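Local coordinates for protein epidermin leader peptide processing serine protease EpiP (Staphylococcus aureus subsp. aureus, PDB 3QFH) that is a subtilisin-like serine endopeptidase that probably cleaves the leader peptide from the precursor of the lantibiotic epidermin, at residues 19-33 / 47-60. Sequence-based numbering, arbitrary orientation.
Sequences EELYYSVEYKNTATF and NIPELHVAQIKMTK. With SO4 (sulfate ion), chain L.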
ATOM      1  N   GLU A  19       4.419  26.876  22.893  1.00 65.48           N
ATOM      2  CA  GLU A  19       4.633  25.622  22.175  1.00 64.00           C
ATOM      3  C   GLU A  19       3.829  25.597  20.853  1.00 59.83           C
ATOM      4  O   GLU A  19       2.645  25.899  20.830  1.00 56.76           O
ATOM      5  CB  GLU A  19       4.203  24.447  23.062  1.00 64.43           C
ATOM      6  CG  GLU A  19       4.650  23.078  22.576  1.00 65.67           C
ATOM      7  CD  GLU A  19       6.143  22.858  22.732  1.00 72.45           C
ATOM      8  OE1 GLU A  19       6.661  21.875  22.149  1.00 74.00           O
ATOM      9  OE2 GLU A  19       6.803  23.665  23.438  1.00 76.12           O
ATOM     10  N   GLU A  20       4.490  25.237  19.765  1.00 57.99           N
ATOM     11  CA  GLU A  20       3.849  25.200  18.465  1.00 55.59           C
ATOM     12  C   GLU A  20       3.786  23.726  18.049  1.00 52.39           C
ATOM     13  O   GLU A  20       4.798  23.032  18.069  1.00 54.20           O
ATOM     14  CB  GLU A  20       4.665  26.040  17.490  1.00 57.49           C
ATOM     15  CG  GLU A  20       3.925  26.489  16.251  1.00 58.86           C
ATOM     16  CD  GLU A  20       4.824  27.249  15.267  1.00 64.08           C
ATOM     17  OE1 GLU A  20       6.047  27.360  15.525  1.00 70.87           O
ATOM     18  OE2 GLU A  20       4.305  27.724  14.226  1.00 65.87           O
ATOM     19  N   LEU A  21       2.595  23.241  17.709  1.00 48.11           N
ATOM     20  CA  LEU A  21       2.408  21.831  17.355  1.00 45.62           C
ATOM     21  C   LEU A  21       1.757  21.642  15.994  1.00 41.69           C
ATOM     22  O   LEU A  21       1.169  22.565  15.429  1.00 39.77           O
ATOM     23  CB  LEU A  21       1.536  21.141  18.400  1.00 45.82           C
ATOM     24  CG  LEU A  21       1.952  21.275  19.869  1.00 50.39           C
ATOM     25  CD1 LEU A  21       0.866  20.658  20.751  1.00 52.31           C
ATOM     26  CD2 LEU A  21       3.334  20.647  20.142  1.00 51.63           C
ATOM     27  N   TYR A  22       1.850  20.415  15.498  1.00 39.39           N
ATOM     28  CA  TYR A  22       1.282  20.040  14.215  1.00 36.87           C
ATOM     29  C   TYR A  22      -0.170  19.608  14.375  1.00 35.34           C
ATOM     30  O   TYR A  22      -0.465  18.651  15.097  1.00 34.37           O
ATOM     31  CB  TYR A  22       2.103  18.909  13.576  1.00 37.72           C
ATOM     32  CG  TYR A  22       3.431  19.368  12.984  1.00 39.98           C
ATOM     33  CD1 TYR A  22       4.585  19.483  13.770  1.00 42.73           C
ATOM     34  CD2 TYR A  22       3.524  19.689  11.633  1.00 39.71           C
ATOM     35  CE1 TYR A  22       5.811  19.914  13.201  1.00 43.48           C
ATOM     36  CE2 TYR A  22       4.727  20.125  11.065  1.00 41.13           C
ATOM     37  CZ  TYR A  22       5.856  20.237  11.843  1.00 41.61           C
ATOM     38  OH  TYR A  22       7.017  20.657  11.242  1.00 41.00           O
ATOM     39  N   TYR A  23      -1.075  20.327  13.713  1.00 33.79           N
ATOM     40  CA  TYR A  23      -2.494  19.976  13.731  1.00 33.00           C
ATOM     41  C   TYR A  23      -2.989  19.572  12.354  1.00 32.52           C
ATOM     42  O   TYR A  23      -2.612  20.163  11.324  1.00 31.24           O
ATOM     43  CB  TYR A  23      -3.353  21.123  14.262  1.00 32.59           C
ATOM     44  CG  TYR A  23      -3.190  21.346  15.742  1.00 34.52           C
ATOM     45  CD1 TYR A  23      -3.959  20.625  16.664  1.00 35.13           C
ATOM     46  CD2 TYR A  23      -2.254  22.252  16.231  1.00 37.19           C
ATOM     47  CE1 TYR A  23      -3.803  20.808  18.031  1.00 37.55           C
ATOM     48  CE2 TYR A  23      -2.086  22.439  17.607  1.00 40.25           C
ATOM     49  CZ  TYR A  23      -2.868  21.721  18.499  1.00 39.31           C
ATOM     50  OH  TYR A  23      -2.713  21.909  19.855  1.00 42.48           O
ATOM     51  N   SER A  24      -3.818  18.534  12.356  1.00 31.72           N
ATOM     52  CA  SER A  24      -4.486  18.061  11.155  1.00 30.86           C
ATOM     53  C   SER A  24      -5.842  18.742  11.133  1.00 30.16           C
ATOM     54  O   SER A  24      -6.577  18.708  12.128  1.00 29.54           O
ATOM     55  CB  SER A  24      -4.621  16.546  11.169  1.00 31.29           C
ATOM     56  OG  SER A  24      -3.339  15.937  11.067  1.00 33.97           O
ATOM     57  N   VAL A  25      -6.173  19.370  10.006  1.00 29.47           N
ATOM     58  CA  VAL A  25      -7.407  20.131   9.901  1.00 29.93           C
ATOM     59  C   VAL A  25      -8.235  19.763   8.686  1.00 30.69           C
ATOM     60  O   VAL A  25      -7.714  19.707   7.566  1.00 31.48           O
ATOM     61  CB  VAL A  25      -7.102  21.661   9.847  1.00 30.50           C
ATOM     62  CG1 VAL A  25      -8.375  22.460   9.754  1.00 30.80           C
ATOM     63  CG2 VAL A  25      -6.311  22.091  11.091  1.00 31.62           C
ATOM     64  N   GLU A  26      -9.525  19.512   8.917  1.00 30.03           N
ATOM     65  CA  GLU A  26     -10.454  19.246   7.842  1.00 30.55           C
ATOM     66  C   GLU A  26     -11.304  20.490   7.676  1.00 31.46           C
ATOM     67  O   GLU A  26     -11.974  20.935   8.613  1.00 32.12           O
ATOM     68  CB  GLU A  26     -11.302  17.997   8.119  1.00 30.77           C
ATOM     69  CG  GLU A  26     -12.241  17.643   6.967  1.00 35.54           C
ATOM     70  CD  GLU A  26     -12.782  16.211   7.037  1.00 42.46           C
ATOM     71  OE1 GLU A  26     -12.445  15.460   7.994  1.00 44.52           O
ATOM     72  OE2 GLU A  26     -13.533  15.833   6.109  1.00 49.36           O
ATOM     73  N   TYR A  27     -11.248  21.077   6.492  1.00 32.28           N
ATOM     74  CA  TYR A  27     -11.971  22.312   6.219  1.00 32.46           C
ATOM     75  C   TYR A  27     -13.134  22.088   5.252  1.00 35.31           C
ATOM     76  O   TYR A  27     -13.321  20.994   4.733  1.00 35.81           O
ATOM     77  CB  TYR A  27     -11.016  23.418   5.754  1.00 31.20           C
ATOM     78  CG  TYR A  27     -10.093  23.101   4.585  1.00 29.69           C
ATOM     79  CD1 TYR A  27     -10.457  23.402   3.282  1.00 27.70           C
ATOM     80  CD2 TYR A  27      -8.828  22.580   4.801  1.00 26.42           C
ATOM     81  CE1 TYR A  27      -9.603  23.153   2.219  1.00 32.39           C
ATOM     82  CE2 TYR A  27      -7.971  22.316   3.752  1.00 29.01           C
ATOM     83  CZ  TYR A  27      -8.361  22.610   2.459  1.00 28.85           C
ATOM     84  OH  TYR A  27      -7.506  22.358   1.405  1.00 30.10           O
ATOM     85  N   LYS A  28     -13.935  23.119   5.030  1.00 37.30           N
ATOM     86  CA  LYS A  28     -15.145  22.949   4.225  1.00 39.96           C
ATOM     87  C   LYS A  28     -15.079  23.436   2.787  1.00 40.40           C
ATOM     88  O   LYS A  28     -15.734  22.872   1.927  1.00 41.28           O
ATOM     89  CB  LYS A  28     -16.327  23.609   4.947  1.00 40.65           C
ATOM     90  CG  LYS A  28     -16.611  22.961   6.301  1.00 43.01           C
ATOM     91  CD  LYS A  28     -17.865  23.501   6.988  1.00 47.25           C
ATOM     92  CE  LYS A  28     -18.054  22.829   8.354  1.00 48.39           C
ATOM     93  NZ  LYS A  28     -19.315  23.232   9.048  1.00 52.42           N
ATOM     94  N   ASN A  29     -14.277  24.457   2.524  1.00 41.11           N
ATOM     95  CA  ASN A  29     -14.244  25.070   1.202  1.00 42.82           C
ATOM     96  C   ASN A  29     -12.892  25.714   0.895  1.00 42.40           C
ATOM     97  O   ASN A  29     -12.380  26.515   1.677  1.00 41.30           O
ATOM     98  CB  ASN A  29     -15.356  26.128   1.168  1.00 45.12           C
ATOM     99  CG  ASN A  29     -15.443  26.870  -0.157  1.00 47.96           C
ATOM    100  OD1 ASN A  29     -15.370  28.099  -0.190  1.00 52.58           O
ATOM    101  ND2 ASN A  29     -15.599  26.132  -1.249  1.00 52.67           N
ATOM    102  N   THR A  30     -12.319  25.366  -0.251  1.00 42.74           N
ATOM    103  CA  THR A  30     -11.032  25.915  -0.673  1.00 42.82           C
ATOM    104  C   THR A  30     -10.966  27.438  -0.587  1.00 42.90           C
ATOM    105  O   THR A  30     -10.079  27.982   0.062  1.00 43.10           O
ATOM    106  CB  THR A  30     -10.671  25.418  -2.089  1.00 44.21           C
ATOM    107  OG1 THR A  30     -10.239  24.055  -1.984  1.00 46.63           O
ATOM    108  CG2 THR A  30      -9.545  26.260  -2.732  1.00 44.82           C
ATOM    109  N   ALA A  31     -11.916  28.126  -1.204  1.00 44.90           N
ATOM    110  CA  ALA A  31     -11.925  29.600  -1.195  1.00 45.80           C
ATOM    111  C   ALA A  31     -12.002  30.227   0.221  1.00 44.81           C
ATOM    112  O   ALA A  31     -11.245  31.146   0.547  1.00 45.31           O
ATOM    113  CB  ALA A  31     -13.063  30.121  -2.072  1.00 47.84           C
ATOM    114  N   THR A  32     -12.911  29.748   1.058  1.00 43.26           N
ATOM    115  CA  THR A  32     -13.042  30.308   2.395  1.00 42.41           C
ATOM    116  C   THR A  32     -11.844  29.913   3.270  1.00 40.63           C
ATOM    117  O   THR A  32     -11.404  30.686   4.120  1.00 40.54           O
ATOM    118  CB  THR A  32     -14.354  29.877   3.083  1.00 42.58           C
ATOM    119  OG1 THR A  32     -14.303  28.483   3.413  1.00 42.10           O
ATOM    120  CG2 THR A  32     -15.559  30.163   2.178  1.00 43.63           C
ATOM    121  N   PHE A  33     -11.313  28.714   3.066  1.00 39.05           N
ATOM    122  CA  PHE A  33     -10.143  28.274   3.841  1.00 37.94           C
ATOM    123  C   PHE A  33      -8.924  29.136   3.511  1.00 38.69           C
ATOM    124  O   PHE A  33      -8.230  29.598   4.418  1.00 38.01           O
ATOM    125  CB  PHE A  33      -9.835  26.795   3.615  1.00 36.61           C
ATOM    126  CG  PHE A  33      -8.608  26.314   4.349  1.00 37.15           C
ATOM    127  CD1 PHE A  33      -8.651  26.075   5.712  1.00 38.02           C
ATOM    128  CD2 PHE A  33      -7.411  26.098   3.672  1.00 39.06           C
ATOM    129  CE1 PHE A  33      -7.529  25.648   6.397  1.00 35.10           C
ATOM    130  CE2 PHE A  33      -6.280  25.664   4.354  1.00 40.17           C
ATOM    131  CZ  PHE A  33      -6.345  25.437   5.720  1.00 37.29           C
ATOM    132  N   ASN A  47      -1.084  20.370   2.446  1.00 31.75           N
ATOM    133  CA  ASN A  47      -2.441  20.652   2.016  1.00 32.29           C
ATOM    134  C   ASN A  47      -2.831  19.748   0.876  1.00 31.54           C
ATOM    135  O   ASN A  47      -2.015  19.473   0.018  1.00 33.45           O
ATOM    136  CB  ASN A  47      -2.563  22.122   1.598  1.00 32.41           C
ATOM    137  CG  ASN A  47      -4.012  22.551   1.329  1.00 34.09           C
ATOM    138  OD1 ASN A  47      -4.965  21.984   1.865  1.00 36.57           O
ATOM    139  ND2 ASN A  47      -4.168  23.572   0.507  1.00 35.52           N
ATOM    140  N   ILE A  48      -4.074  19.254   0.920  1.00 29.74           N
ATOM    141  CA  ILE A  48      -4.644  18.397  -0.106  1.00 29.95           C
ATOM    142  C   ILE A  48      -6.008  19.017  -0.490  1.00 31.44           C
ATOM    143  O   ILE A  48      -7.038  18.651   0.080  1.00 31.10           O
ATOM    144  CB  ILE A  48      -4.884  16.957   0.405  1.00 28.80           C
ATOM    145  CG1 ILE A  48      -3.678  16.430   1.197  1.00 29.66           C
ATOM    146  CG2 ILE A  48      -5.208  16.042  -0.775  1.00 29.25           C
ATOM    147  CD1 ILE A  48      -3.842  15.000   1.716  1.00 32.55           C
ATOM    148  N   PRO A  49      -6.009  19.980  -1.422  1.00 32.58           N
ATOM    149  CA  PRO A  49      -7.250  20.685  -1.803  1.00 35.11           C
ATOM    150  C   PRO A  49      -8.421  19.758  -2.159  1.00 33.60           C
ATOM    151  O   PRO A  49      -9.534  19.995  -1.713  1.00 34.35           O
ATOM    152  CB  PRO A  49      -6.823  21.532  -3.012  1.00 36.04           C
ATOM    153  CG  PRO A  49      -5.379  21.778  -2.790  1.00 37.57           C
ATOM    154  CD  PRO A  49      -4.837  20.519  -2.132  1.00 35.38           C
ATOM    155  N   GLU A  50      -8.146  18.692  -2.903  1.00 32.97           N
ATOM    156  CA  GLU A  50      -9.182  17.736  -3.330  1.00 33.53           C
ATOM    157  C   GLU A  50      -9.905  17.050  -2.171  1.00 31.51           C
ATOM    158  O   GLU A  50     -11.007  16.569  -2.343  1.00 32.83           O
ATOM    159  CB  GLU A  50      -8.585  16.631  -4.224  1.00 34.91           C
ATOM    160  CG  GLU A  50      -7.963  17.084  -5.540  1.00 39.01           C
ATOM    161  CD  GLU A  50      -6.505  17.530  -5.439  1.00 41.75           C
ATOM    162  OE1 GLU A  50      -5.984  17.723  -4.309  1.00 33.00           O
ATOM    163  OE2 GLU A  50      -5.881  17.671  -6.523  1.00 44.36           O
ATOM    164  N   LEU A  51      -9.270  16.959  -1.013  1.00 29.48           N
ATOM    165  CA  LEU A  51      -9.888  16.294   0.140  1.00 29.54           C
ATOM    166  C   LEU A  51     -10.280  17.274   1.242  1.00 29.63           C
ATOM    167  O   LEU A  51     -10.796  16.870   2.284  1.00 29.56           O
ATOM    168  CB  LEU A  51      -8.910  15.301   0.732  1.00 28.03           C
ATOM    169  CG  LEU A  51      -8.305  14.289  -0.240  1.00 31.86           C
ATOM    170  CD1 LEU A  51      -7.466  13.285   0.527  1.00 27.69           C
ATOM    171  CD2 LEU A  51      -9.372  13.593  -1.052  1.00 28.14           C
ATOM    172  N   HIS A  52      -9.990  18.552   1.033  1.00 29.03           N
ATOM    173  CA  HIS A  52     -10.266  19.570   2.040  1.00 29.93           C
ATOM    174  C   HIS A  52      -9.562  19.295   3.376  1.00 29.62           C
ATOM    175  O   HIS A  52     -10.159  19.456   4.459  1.00 30.52           O
ATOM    176  CB  HIS A  52     -11.779  19.759   2.232  1.00 29.96           C
ATOM    177  CG  HIS A  52     -12.469  20.306   1.024  1.00 35.62           C
ATOM    178  ND1 HIS A  52     -13.498  19.653   0.389  1.00 43.85           N
ATOM    179  CD2 HIS A  52     -12.249  21.438   0.316  1.00 39.97           C
ATOM    180  CE1 HIS A  52     -13.906  20.373  -0.641  1.00 47.93           C
ATOM    181  NE2 HIS A  52     -13.166  21.464  -0.704  1.00 46.27           N
ATOM    182  N   VAL A  53      -8.292  18.887   3.310  1.00 30.03           N
ATOM    183  CA  VAL A  53      -7.506  18.650   4.526  1.00 29.29           C
ATOM    184  C   VAL A  53      -6.145  19.341   4.442  1.00 29.78           C
ATOM    185  O   VAL A  53      -5.529  19.436   3.375  1.00 28.91           O
ATOM    186  CB  VAL A  53      -7.341  17.144   4.875  1.00 30.84           C
ATOM    187  CG1 VAL A  53      -8.697  16.506   5.165  1.00 32.10           C
ATOM    188  CG2 VAL A  53      -6.619  16.378   3.774  1.00 32.37           C
ATOM    189  N   ALA A  54      -5.703  19.865   5.578  1.00 28.88           N
ATOM    190  CA  ALA A  54      -4.427  20.550   5.657  1.00 29.74           C
ATOM    191  C   ALA A  54      -3.777  20.257   6.983  1.00 30.26           C
ATOM    192  O   ALA A  54      -4.432  19.818   7.932  1.00 30.88           O
ATOM    193  CB  ALA A  54      -4.601  22.047   5.508  1.00 28.97           C
ATOM    194  N   GLN A  55      -2.475  20.463   7.033  1.00 31.04           N
ATOM    195  CA  GLN A  55      -1.755  20.308   8.273  1.00 31.56           C
ATOM    196  C   GLN A  55      -1.264  21.703   8.571  1.00 30.59           C
ATOM    197  O   GLN A  55      -0.731  22.386   7.698  1.00 32.68           O
ATOM    198  CB  GLN A  55      -0.604  19.327   8.148  1.00 31.18           C
ATOM    199  CG  GLN A  55      -0.087  18.869   9.481  1.00 33.83           C
ATOM    200  CD  GLN A  55       1.030  17.849   9.343  1.00 40.34           C
ATOM    201  OE1 GLN A  55       1.850  17.935   8.421  1.00 39.38           O
ATOM    202  NE2 GLN A  55       1.092  16.899  10.282  1.00 37.67           N
ATOM    203  N   ILE A  56      -1.465  22.131   9.797  1.00 31.69           N
ATOM    204  CA  ILE A  56      -1.100  23.466  10.205  1.00 32.97           C
ATOM    205  C   ILE A  56      -0.278  23.407  11.480  1.00 35.28           C
ATOM    206  O   ILE A  56      -0.557  22.619  12.388  1.00 35.14           O
ATOM    207  CB  ILE A  56      -2.373  24.314  10.422  1.00 32.99           C
ATOM    208  CG1 ILE A  56      -3.237  24.293   9.147  1.00 32.49           C
ATOM    209  CG2 ILE A  56      -2.014  25.746  10.827  1.00 31.31           C
ATOM    210  CD1 ILE A  56      -4.535  25.127   9.256  1.00 36.42           C
ATOM    211  N   LYS A  57       0.759  24.221  11.530  1.00 36.98           N
ATOM    212  CA  LYS A  57       1.595  24.274  12.691  1.00 40.19           C
ATOM    213  C   LYS A  57       1.118  25.504  13.461  1.00 40.33           C
ATOM    214  O   LYS A  57       1.141  26.620  12.937  1.00 41.05           O
ATOM    215  CB  LYS A  57       3.067  24.367  12.277  1.00 42.11           C
ATOM    216  CG  LYS A  57       4.015  24.042  13.398  1.00 47.50           C
ATOM    217  CD  LYS A  57       5.484  24.031  12.971  1.00 52.12           C
ATOM    218  CE  LYS A  57       6.367  23.667  14.163  1.00 56.42           C
ATOM    219  NZ  LYS A  57       7.825  23.752  13.872  1.00 62.46           N
ATOM    220  N   MET A  58       0.627  25.296  14.677  1.00 40.20           N
ATOM    221  CA  MET A  58       0.128  26.404  15.495  1.00 41.10           C
ATOM    222  C   MET A  58       0.105  26.095  16.993  1.00 40.73           C
ATOM    223  O   MET A  58       0.212  24.939  17.394  1.00 40.09           O
ATOM    224  CB  MET A  58      -1.266  26.840  15.015  1.00 40.61           C
ATOM    225  CG  MET A  58      -2.295  25.746  14.914  1.00 39.88           C
ATOM    226  SD  MET A  58      -3.856  26.309  14.136  1.00 43.05           S
ATOM    227  CE  MET A  58      -4.688  24.743  13.944  1.00 39.60           C
ATOM    228  N   THR A  59      -0.010  27.144  17.812  1.00 40.75           N
ATOM    229  CA  THR A  59      -0.080  26.979  19.266  1.00 42.01           C
ATOM    230  C   THR A  59      -1.398  26.319  19.617  1.00 40.85           C
ATOM    231  O   THR A  59      -2.332  26.317  18.806  1.00 36.76           O
ATOM    232  CB  THR A  59       0.007  28.333  20.031  1.00 43.80           C
ATOM    233  OG1 THR A  59      -1.126  29.156  19.702  1.00 39.11           O
ATOM    234  CG2 THR A  59       1.305  29.065  19.694  1.00 46.06           C
ATOM    235  N   LYS A  60      -1.498  25.771  20.824  1.00 43.37           N
ATOM    236  CA  LYS A  60      -2.749  25.119  21.217  1.00 44.75           C
ATOM    237  C   LYS A  60      -3.850  26.180  21.336  1.00 43.73           C
ATOM    238  O   LYS A  60      -5.014  25.891  21.101  1.00 42.44           O
ATOM    239  CB  LYS A  60      -2.613  24.331  22.525  1.00 47.49           C
ATOM    240  CG  LYS A  60      -3.798  23.360  22.745  1.00 50.72           C
ATOM    241  CD  LYS A  60      -3.796  22.700  24.122  1.00 56.12           C
ATOM    242  CE  LYS A  60      -4.225  23.688  25.214  1.00 57.71           C
ATOM    243  NZ  LYS A  60      -4.301  23.037  26.549  1.00 60.18           N
TER
HETATM  244  S   SO4 L 458     -14.282  23.702  -3.177  0.75 57.46           S
HETATM  245  O1  SO4 L 458     -14.679  25.063  -3.528  0.75 58.49           O
HETATM  246  O2  SO4 L 458     -15.470  22.857  -3.134  0.75 57.14           O
HETATM  247  O3  SO4 L 458     -13.344  23.181  -4.168  0.75 56.06           O
HETATM  248  O4  SO4 L 458     -13.637  23.718  -1.871  0.75 54.71           O
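Strands 20-27 and 53-59 run antiparallel, paired by backbone hydrogen bonds from Leu21–Met58 through Tyr23–Ile56 and Val25–Ala54 to Tyr27 N and His52 O (2.8 Å). Leu21, Tyr23, Val25, Ala54, Ile56 and Met58 share one face. There Tyr23 CD2 packs on Met58 CG at 3.7 Å, while Met58 O lies in plane at the ring edge. Phe33, from helix 30-40, brings CZ to within 3.8 Å of Ala54 CB and 4.0 Å of Ile56 CD1. The Tyr27 ring is sandwiched between the His52 backbone and Phe33. Its CG sits between the backbone N and carbonyl carbon (chi1 53°), which swings the ring over the His52–Val53 backbone. A sulfate, probably from the crystallisation liquor, bridges the segments: its O4 accepts from His52 NE2 (2.6 Å) and Thr30 N (2.7 Å). On the other sheet face Lys57 CD lies over the Tyr22 ring. Ser24 OG and Gln55 NE2 both hydrogen-bond to Thr79 OG1, and Gln55 NE2 also to Glu212. Glu26 makes a salt bridge to Lys262. His52 and Val53 face Ile48 in a G1 beta bulge. These are the two middle strands of the four-stranded antiparallel sheet of a subtilisin-type propeptide domain, which docks on helices 213-225 and 254-269.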